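Local coordinates for protein UDP-glucose:anthocyanidin 3-O-glucosyltransferase (Clitoria ternatea, PDB 4REL) that is a plant glycosyltransferase of the GT-B clan, with two Rossmann-like domains facing each other across a cleft, at residues A[215-220]-A[419-424]; A[356-361]-A[413-418]; A[381-386]-A[400-405]. One frame throughout, in Å; residues are numbered along the deposited sequence.

Contact 1: A[215-220]-A[419-424]; sequences AELDPP and KQIVQD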
# COMPACT_ATOMS: atom_id res chain seq x y z
N ALA A 215 11.66 -7.72 -4.61
CA ALA A 215 12.99 -7.13 -4.71
C ALA A 215 13.44 -6.97 -6.16
O ALA A 215 14.11 -6.00 -6.51
CB ALA A 215 14.00 -7.97 -3.93
N GLU A 216 13.04 -7.93 -6.99
CA GLU A 216 13.43 -7.96 -8.41
C GLU A 216 12.87 -6.78 -9.21
O GLU A 216 13.35 -6.49 -10.30
CB GLU A 216 13.00 -9.30 -9.03
CG GLU A 216 13.73 -10.52 -8.48
CD GLU A 216 13.13 -11.08 -7.19
OE1 GLU A 216 12.26 -10.42 -6.57
OE2 GLU A 216 13.53 -12.19 -6.79
N LEU A 217 11.87 -6.10 -8.66
CA LEU A 217 11.26 -4.95 -9.33
C LEU A 217 11.84 -3.61 -8.91
O LEU A 217 11.63 -2.60 -9.59
CB LEU A 217 9.74 -4.92 -9.11
CG LEU A 217 8.86 -5.81 -9.97
CD1 LEU A 217 7.40 -5.41 -9.78
CD2 LEU A 217 9.25 -5.68 -11.43
N ASP A 218 12.53 -3.57 -7.77
CA ASP A 218 13.13 -2.33 -7.30
C ASP A 218 14.46 -2.12 -8.00
O ASP A 218 15.14 -3.08 -8.35
CB ASP A 218 13.33 -2.37 -5.78
CG ASP A 218 12.05 -2.10 -5.00
OD1 ASP A 218 11.07 -1.61 -5.61
OD2 ASP A 218 12.03 -2.37 -3.78
N PRO A 219 14.85 -0.85 -8.21
CA PRO A 219 16.15 -0.59 -8.83
C PRO A 219 17.25 -1.17 -7.95
O PRO A 219 17.25 -0.92 -6.74
CB PRO A 219 16.24 0.93 -8.85
CG PRO A 219 14.80 1.39 -8.85
CD PRO A 219 14.09 0.40 -7.97
N PRO A 220 18.15 -1.98 -8.53
CA PRO A 220 19.20 -2.65 -7.75
C PRO A 220 20.06 -1.68 -6.92
O PRO A 220 20.46 -2.03 -5.81
CB PRO A 220 20.05 -3.34 -8.82
CG PRO A 220 19.10 -3.57 -9.95
CD PRO A 220 18.15 -2.41 -9.94
N LYS A 419 5.13 -8.65 -15.39
CA LYS A 419 4.35 -9.77 -14.86
C LYS A 419 5.22 -11.03 -14.78
O LYS A 419 5.20 -11.76 -13.78
CB LYS A 419 3.12 -10.04 -15.73
CG LYS A 419 2.25 -11.17 -15.22
CD LYS A 419 1.07 -11.44 -16.16
CE LYS A 419 0.04 -12.32 -15.47
NZ LYS A 419 -1.03 -12.85 -16.37
N GLN A 420 6.00 -11.28 -15.82
CA GLN A 420 6.85 -12.47 -15.84
C GLN A 420 7.93 -12.38 -14.75
O GLN A 420 8.26 -13.36 -14.09
CB GLN A 420 7.48 -12.67 -17.22
CG GLN A 420 8.35 -13.91 -17.35
CD GLN A 420 7.54 -15.21 -17.31
OE1 GLN A 420 6.59 -15.39 -18.08
NE2 GLN A 420 7.92 -16.12 -16.42
N ILE A 421 8.48 -11.18 -14.56
CA ILE A 421 9.44 -10.95 -13.47
C ILE A 421 8.82 -11.26 -12.11
O ILE A 421 9.44 -11.94 -11.28
CB ILE A 421 9.99 -9.51 -13.51
CG1 ILE A 421 10.88 -9.33 -14.74
CG2 ILE A 421 10.77 -9.18 -12.24
CD1 ILE A 421 11.17 -7.88 -15.07
N VAL A 422 7.60 -10.79 -11.87
CA VAL A 422 6.91 -11.08 -10.62
C VAL A 422 6.69 -12.59 -10.47
O VAL A 422 6.94 -13.16 -9.41
CB VAL A 422 5.56 -10.31 -10.49
CG1 VAL A 422 4.77 -10.83 -9.31
CG2 VAL A 422 5.81 -8.83 -10.34
N GLN A 423 6.25 -13.25 -11.55
CA GLN A 423 6.00 -14.69 -11.47
C GLN A 423 7.26 -15.44 -11.07
O GLN A 423 7.22 -16.34 -10.23
CB GLN A 423 5.39 -15.23 -12.78
CG GLN A 423 3.92 -14.86 -12.94
CD GLN A 423 3.36 -15.15 -14.32
OE1 GLN A 423 2.20 -15.57 -14.45
NE2 GLN A 423 4.15 -14.89 -15.35
N ASP A 424 8.40 -15.04 -11.62
CA ASP A 424 9.66 -15.66 -11.24
C ASP A 424 10.15 -15.24 -9.84
O ASP A 424 10.89 -15.97 -9.18
CB ASP A 424 10.73 -15.44 -12.32
CG ASP A 424 10.34 -16.04 -13.67
OD1 ASP A 424 9.69 -17.11 -13.69
OD2 ASP A 424 10.67 -15.44 -14.72
O HOH W 1 13.67 -14.09 -9.38
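Two torsions in Leu217 set its forked end against Ile421 and Val422: chi1 near -81° places CG beside the backbone N, and chi2 near -169° spreads the two methyls along the helix surface, bringing CD1 to Val422 and CD2 to Ile421. The contact joins the two Rossmann-like halves of the GT-B fold. Segment 215-220 follows strand 208-211 of the seven-stranded sheet, whereas 419-424 belongs to helix 409-425, which packs on the half containing the six-stranded sheet. Each branch of Leu217 has its own partner. CD2 touches Ile421 CG2 at 3.9 Å, and CD1 reaches Val422 CG2 at 3.8 Å, so the fork spans two successive residues of the helix. On the helix side, a chi1 of -69° turns Ile421 CG2 anti to its backbone N, and this one methyl serves two neighbours: besides the leucine it rests against Glu216 CB, also 3.9 Å away. The backbones keep a distance that suits side-chain contact alone; the closest CA atoms, those of Glu216 and Ile421, are 7.1 Å apart, and no direct hydrogen bond links the segments. Leu217 and Val422 are buried, and Val353 of helix 346-354 also packs on the leucine. Ile421 and Glu216 lie at the exposed margin. The short 3-10 turn at 215-217 is held by Asp218 N bonding to Ala215 O at 3.2 Å, while Leu217 O accepts from Trp379 NE1 in the other half of the fold. Between the two segments the one polar link is through water, at the exposed side. There Glu216 OE2 accepts from Gln431 N. A water also donates to Glu216 OE2 at 3.2 Å and makes a second, weak bond to Asp424 O at 3.4 Å.

Contact 2: A[356-361]-A[413-418]; sequences GVPMIC and DNALKV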
# COMPACT_ATOMS: atom_id res chain seq x y z
N GLY A 356 0.06 -7.95 -14.93
CA GLY A 356 0.40 -7.43 -16.25
C GLY A 356 -0.55 -6.35 -16.76
O GLY A 356 -0.71 -6.19 -17.97
N VAL A 357 -1.18 -5.61 -15.86
CA VAL A 357 -2.10 -4.56 -16.30
C VAL A 357 -1.41 -3.21 -16.24
O VAL A 357 -0.97 -2.78 -15.17
CB VAL A 357 -3.38 -4.54 -15.46
CG1 VAL A 357 -4.29 -3.39 -15.92
CG2 VAL A 357 -4.10 -5.86 -15.57
N PRO A 358 -1.32 -2.52 -17.39
CA PRO A 358 -0.67 -1.21 -17.44
C PRO A 358 -1.56 -0.16 -16.77
O PRO A 358 -2.76 -0.39 -16.62
CB PRO A 358 -0.53 -0.94 -18.94
CG PRO A 358 -1.63 -1.73 -19.56
CD PRO A 358 -1.75 -2.98 -18.73
N MET A 359 -0.98 0.97 -16.36
CA MET A 359 -1.73 1.92 -15.54
C MET A 359 -1.78 3.34 -16.08
O MET A 359 -0.88 3.77 -16.78
CB MET A 359 -1.15 1.94 -14.12
CG MET A 359 -1.52 0.72 -13.30
SD MET A 359 -0.52 0.52 -11.82
CE MET A 359 0.97 -0.18 -12.52
N ILE A 360 -2.87 4.04 -15.77
CA ILE A 360 -2.96 5.48 -15.93
C ILE A 360 -3.09 6.02 -14.53
O ILE A 360 -3.98 5.61 -13.78
CB ILE A 360 -4.20 5.90 -16.73
CG1 ILE A 360 -4.10 5.41 -18.17
CG2 ILE A 360 -4.39 7.43 -16.70
CD1 ILE A 360 -5.42 5.47 -18.94
N CYS A 361 -2.19 6.94 -14.16
CA CYS A 361 -1.98 7.29 -12.76
C CYS A 361 -2.39 8.72 -12.46
O CYS A 361 -2.03 9.64 -13.19
CB CYS A 361 -0.49 7.17 -12.41
SG CYS A 361 0.21 5.52 -12.70
N ASP A 413 3.83 -3.97 -23.68
CA ASP A 413 4.84 -5.03 -23.69
C ASP A 413 5.57 -5.09 -22.36
O ASP A 413 5.84 -6.17 -21.83
CB ASP A 413 5.85 -4.82 -24.83
CG ASP A 413 5.28 -5.15 -26.20
OD1 ASP A 413 4.21 -5.79 -26.28
OD2 ASP A 413 5.92 -4.77 -27.20
N ASN A 414 5.89 -3.91 -21.83
CA ASN A 414 6.58 -3.83 -20.55
C ASN A 414 5.74 -4.41 -19.42
O ASN A 414 6.27 -5.04 -18.51
CB ASN A 414 6.98 -2.39 -20.22
CG ASN A 414 8.11 -1.89 -21.10
OD1 ASN A 414 8.83 -2.68 -21.71
ND2 ASN A 414 8.28 -0.57 -21.16
N ALA A 415 4.44 -4.18 -19.46
CA ALA A 415 3.57 -4.72 -18.42
C ALA A 415 3.64 -6.24 -18.40
O ALA A 415 3.65 -6.86 -17.33
CB ALA A 415 2.12 -4.25 -18.63
N LEU A 416 3.71 -6.86 -19.58
CA LEU A 416 3.80 -8.31 -19.64
C LEU A 416 5.16 -8.78 -19.14
O LEU A 416 5.25 -9.80 -18.45
CB LEU A 416 3.54 -8.83 -21.07
CG LEU A 416 3.81 -10.34 -21.21
CD1 LEU A 416 2.91 -11.16 -20.28
CD2 LEU A 416 3.69 -10.83 -22.66
N LYS A 417 6.22 -8.05 -19.47
CA LYS A 417 7.55 -8.42 -18.97
C LYS A 417 7.64 -8.33 -17.46
O LYS A 417 8.27 -9.17 -16.81
CB LYS A 417 8.64 -7.54 -19.59
CG LYS A 417 8.74 -7.66 -21.09
CD LYS A 417 9.92 -6.84 -21.62
CE LYS A 417 9.93 -6.82 -23.14
NZ LYS A 417 11.01 -5.93 -23.66
N VAL A 418 7.01 -7.31 -16.89
CA VAL A 418 7.05 -7.14 -15.45
C VAL A 418 6.24 -8.25 -14.77
O VAL A 418 6.64 -8.76 -13.72
CB VAL A 418 6.56 -5.74 -15.04
CG1 VAL A 418 6.25 -5.68 -13.56
CG2 VAL A 418 7.61 -4.69 -15.42
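The methyl of Ala415 points into the bend between the carbonyl of Gly356 and the ring of Pro358, which lie side by side before it, in the six-stranded Rossmann-like half of the GT-B fold. Here the main chain leaves helix 346-354 through a Schellman motif at Gly356 and enters strand 359-361, completing a beta-alpha-beta crossover from strand 337-342. Helix 409-425 packs on this turn. Its alanine lies over the flat of the proline ring and not at its rim, as the distances show: from Ala415 CB it is 4.0 Å to Pro358 N, 4.1 Å to Pro358 CD and still only 4.6 Å to Pro358 CG, the ring atom farthest from it. Ile402 of helix 392-403 packs on the same proline from the far side of the ring plane, so the ring is held between two helices. Toward Gly356 the fit is closer and reciprocal. Ala415 CB stands 3.5 Å from Gly356 O, while Ala415 O receives a CA-H...O contact from Gly356 CA, also 3.5 Å long, with an angle of 140° at the hydrogen. Each residue thus presents a carbonyl oxygen to a carbon of the other. The positive phi of 71° at the glycine turns the chain out of the preceding helix, and the absence of a side chain on the face nearest Ala415 lets the backbones approach to 4.7 Å between the CA atoms of these two residues. All four touching residues are buried, and no conventional hydrogen bond crosses between the segments. Polar ties nearby run to other parts of the domain: Asn414 ND2 donates to Glu380 O ahead of strand 382-384, and Val357 O accepts from Ser352 OG. Between glycine and proline, Val357 C is 4.4 Å from Ala415 CB.

Contact 3: A[381-386]-A[400-405]; sequences VGVIVE and NLILVQ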
# COMPACT_ATOMS: atom_id res chain seq x y z
N VAL A 381 5.44 1.05 -17.23
CA VAL A 381 4.26 0.19 -17.39
C VAL A 381 3.00 1.03 -17.28
O VAL A 381 1.91 0.51 -17.01
CB VAL A 381 4.21 -0.97 -16.37
CG1 VAL A 381 5.32 -1.98 -16.64
CG2 VAL A 381 4.27 -0.47 -14.92
N GLY A 382 3.14 2.32 -17.51
CA GLY A 382 2.00 3.21 -17.44
C GLY A 382 2.37 4.65 -17.66
O GLY A 382 3.53 4.97 -17.94
N VAL A 383 1.37 5.53 -17.53
CA VAL A 383 1.58 6.97 -17.67
C VAL A 383 0.90 7.70 -16.53
O VAL A 383 -0.09 7.23 -15.97
CB VAL A 383 1.05 7.53 -19.02
CG1 VAL A 383 1.86 6.98 -20.19
CG2 VAL A 383 -0.42 7.23 -19.19
N ILE A 384 1.46 8.85 -16.16
CA ILE A 384 0.74 9.75 -15.28
C ILE A 384 -0.22 10.49 -16.20
O ILE A 384 0.16 10.90 -17.30
CB ILE A 384 1.70 10.73 -14.59
CG1 ILE A 384 2.62 9.95 -13.64
CG2 ILE A 384 0.90 11.82 -13.86
CD1 ILE A 384 3.80 10.78 -13.08
N VAL A 385 -1.48 10.63 -15.77
CA VAL A 385 -2.52 11.10 -16.67
C VAL A 385 -2.10 12.44 -17.24
O VAL A 385 -1.45 13.24 -16.56
CB VAL A 385 -3.92 11.17 -15.98
CG1 VAL A 385 -3.97 12.32 -14.97
CG2 VAL A 385 -5.03 11.29 -17.02
N GLU A 386 -2.38 12.64 -18.52
CA GLU A 386 -1.96 13.85 -19.21
C GLU A 386 -2.67 15.02 -18.54
O GLU A 386 -3.90 15.04 -18.47
CB GLU A 386 -2.32 13.77 -20.69
CG GLU A 386 -1.88 14.97 -21.51
CD GLU A 386 -2.19 14.81 -22.99
OE1 GLU A 386 -1.89 13.74 -23.56
OE2 GLU A 386 -2.75 15.76 -23.59
N ASN A 400 -6.70 6.17 -24.80
CA ASN A 400 -6.39 5.71 -26.15
C ASN A 400 -4.97 5.19 -26.29
O ASN A 400 -4.74 4.17 -26.94
CB ASN A 400 -6.67 6.81 -27.18
CG ASN A 400 -8.12 6.86 -27.59
OD1 ASN A 400 -8.55 6.12 -28.48
ND2 ASN A 400 -8.88 7.73 -26.95
N LEU A 401 -4.03 5.91 -25.68
CA LEU A 401 -2.62 5.55 -25.74
C LEU A 401 -2.41 4.12 -25.27
O LEU A 401 -1.83 3.30 -25.99
CB LEU A 401 -1.79 6.51 -24.90
CG LEU A 401 -0.32 6.13 -24.74
CD1 LEU A 401 0.36 6.18 -26.10
CD2 LEU A 401 0.37 7.07 -23.78
N ILE A 402 -2.90 3.81 -24.07
CA ILE A 402 -2.68 2.50 -23.47
C ILE A 402 -3.55 1.40 -24.09
O ILE A 402 -3.06 0.30 -24.36
CB ILE A 402 -2.93 2.53 -21.95
CG1 ILE A 402 -2.04 3.59 -21.27
CG2 ILE A 402 -2.73 1.15 -21.33
CD1 ILE A 402 -0.55 3.37 -21.43
N LEU A 403 -4.83 1.67 -24.31
CA LEU A 403 -5.73 0.60 -24.76
C LEU A 403 -5.60 0.21 -26.23
O LEU A 403 -5.70 -0.97 -26.55
CB LEU A 403 -7.19 0.95 -24.47
CG LEU A 403 -7.59 0.81 -23.01
CD1 LEU A 403 -9.01 1.37 -22.80
CD2 LEU A 403 -7.53 -0.66 -22.59
N VAL A 404 -5.40 1.18 -27.12
CA VAL A 404 -5.51 0.89 -28.56
C VAL A 404 -4.37 1.36 -29.47
O VAL A 404 -4.12 0.73 -30.49
CB VAL A 404 -6.87 1.41 -29.16
CG1 VAL A 404 -8.05 0.72 -28.51
CG2 VAL A 404 -6.98 2.91 -29.04
N GLN A 405 -3.68 2.44 -29.11
CA GLN A 405 -2.69 3.02 -30.03
C GLN A 405 -1.35 2.28 -30.07
O GLN A 405 -0.88 1.76 -29.05
CB GLN A 405 -2.50 4.51 -29.74
CG GLN A 405 -3.78 5.31 -29.89
CD GLN A 405 -3.61 6.78 -29.57
OE1 GLN A 405 -2.62 7.19 -28.96
NE2 GLN A 405 -4.59 7.59 -29.97
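Val383 carries this contact from its strand to Leu401 and Ile402. Its CB is directed at the helix but stands back, 4.8 Å from Leu401 CD2, leaving the touching to its two methyls. With chi1 at -66°, CG1 lies beside the backbone N and meets Leu401 CD2 at 3.9 Å, the closest approach between the segments. The other methyl, CG2, shares a looser neighbour with CG1: Ile402 CD1 lies about 4.5 Å from both Val383 CG1 and Val383 CG2. In fold terms, strand 382-384 is the outermost strand at one end of the six-stranded parallel sheet in this Rossmann-like domain, and helix 392-403, next along the chain, turns back to pack against it. Leu401 reaches the strand with CG anti to its backbone N (chi1 173°), its CD2 branch making the contact. Ile402 is the buried partner and also packs on Ile360 of the neighbouring strand; Ile411 of helix 409-425 touches both Val383 and Ile402. No hydrogen bond joins the segments. Past the two touching residues, the chain turns where Asn400 O accepts from both Val404 N and Gln405 N, at 3.1 and 3.0 Å respectively. Arg412 NH1 bonds to Ile402 O and Gln405 O.

In the fold
Followed from the N terminus, the chain passes 215-220 just after strand 208-211, adds the last strand of the seven-stranded sheet, then enters the six-stranded half and reaches 356-361 and 381-386, which hold adjacent strands. The loops close in reverse order: contact 3 at 400-405, contact 2 at 413-418 and contact 1 at 419-424, so the three are concentric and none cross. Contacts 1 and 2 share helix 409-425 and touch where Leu217 CD2 meets Val418 CG1 at 3.7 Å. Contact 1 spans the two halves; contact 2 sets helix 409-425 on the turn leading into strand 359-361, and contact 3 sets helix 392-403 on edge strand 382-384.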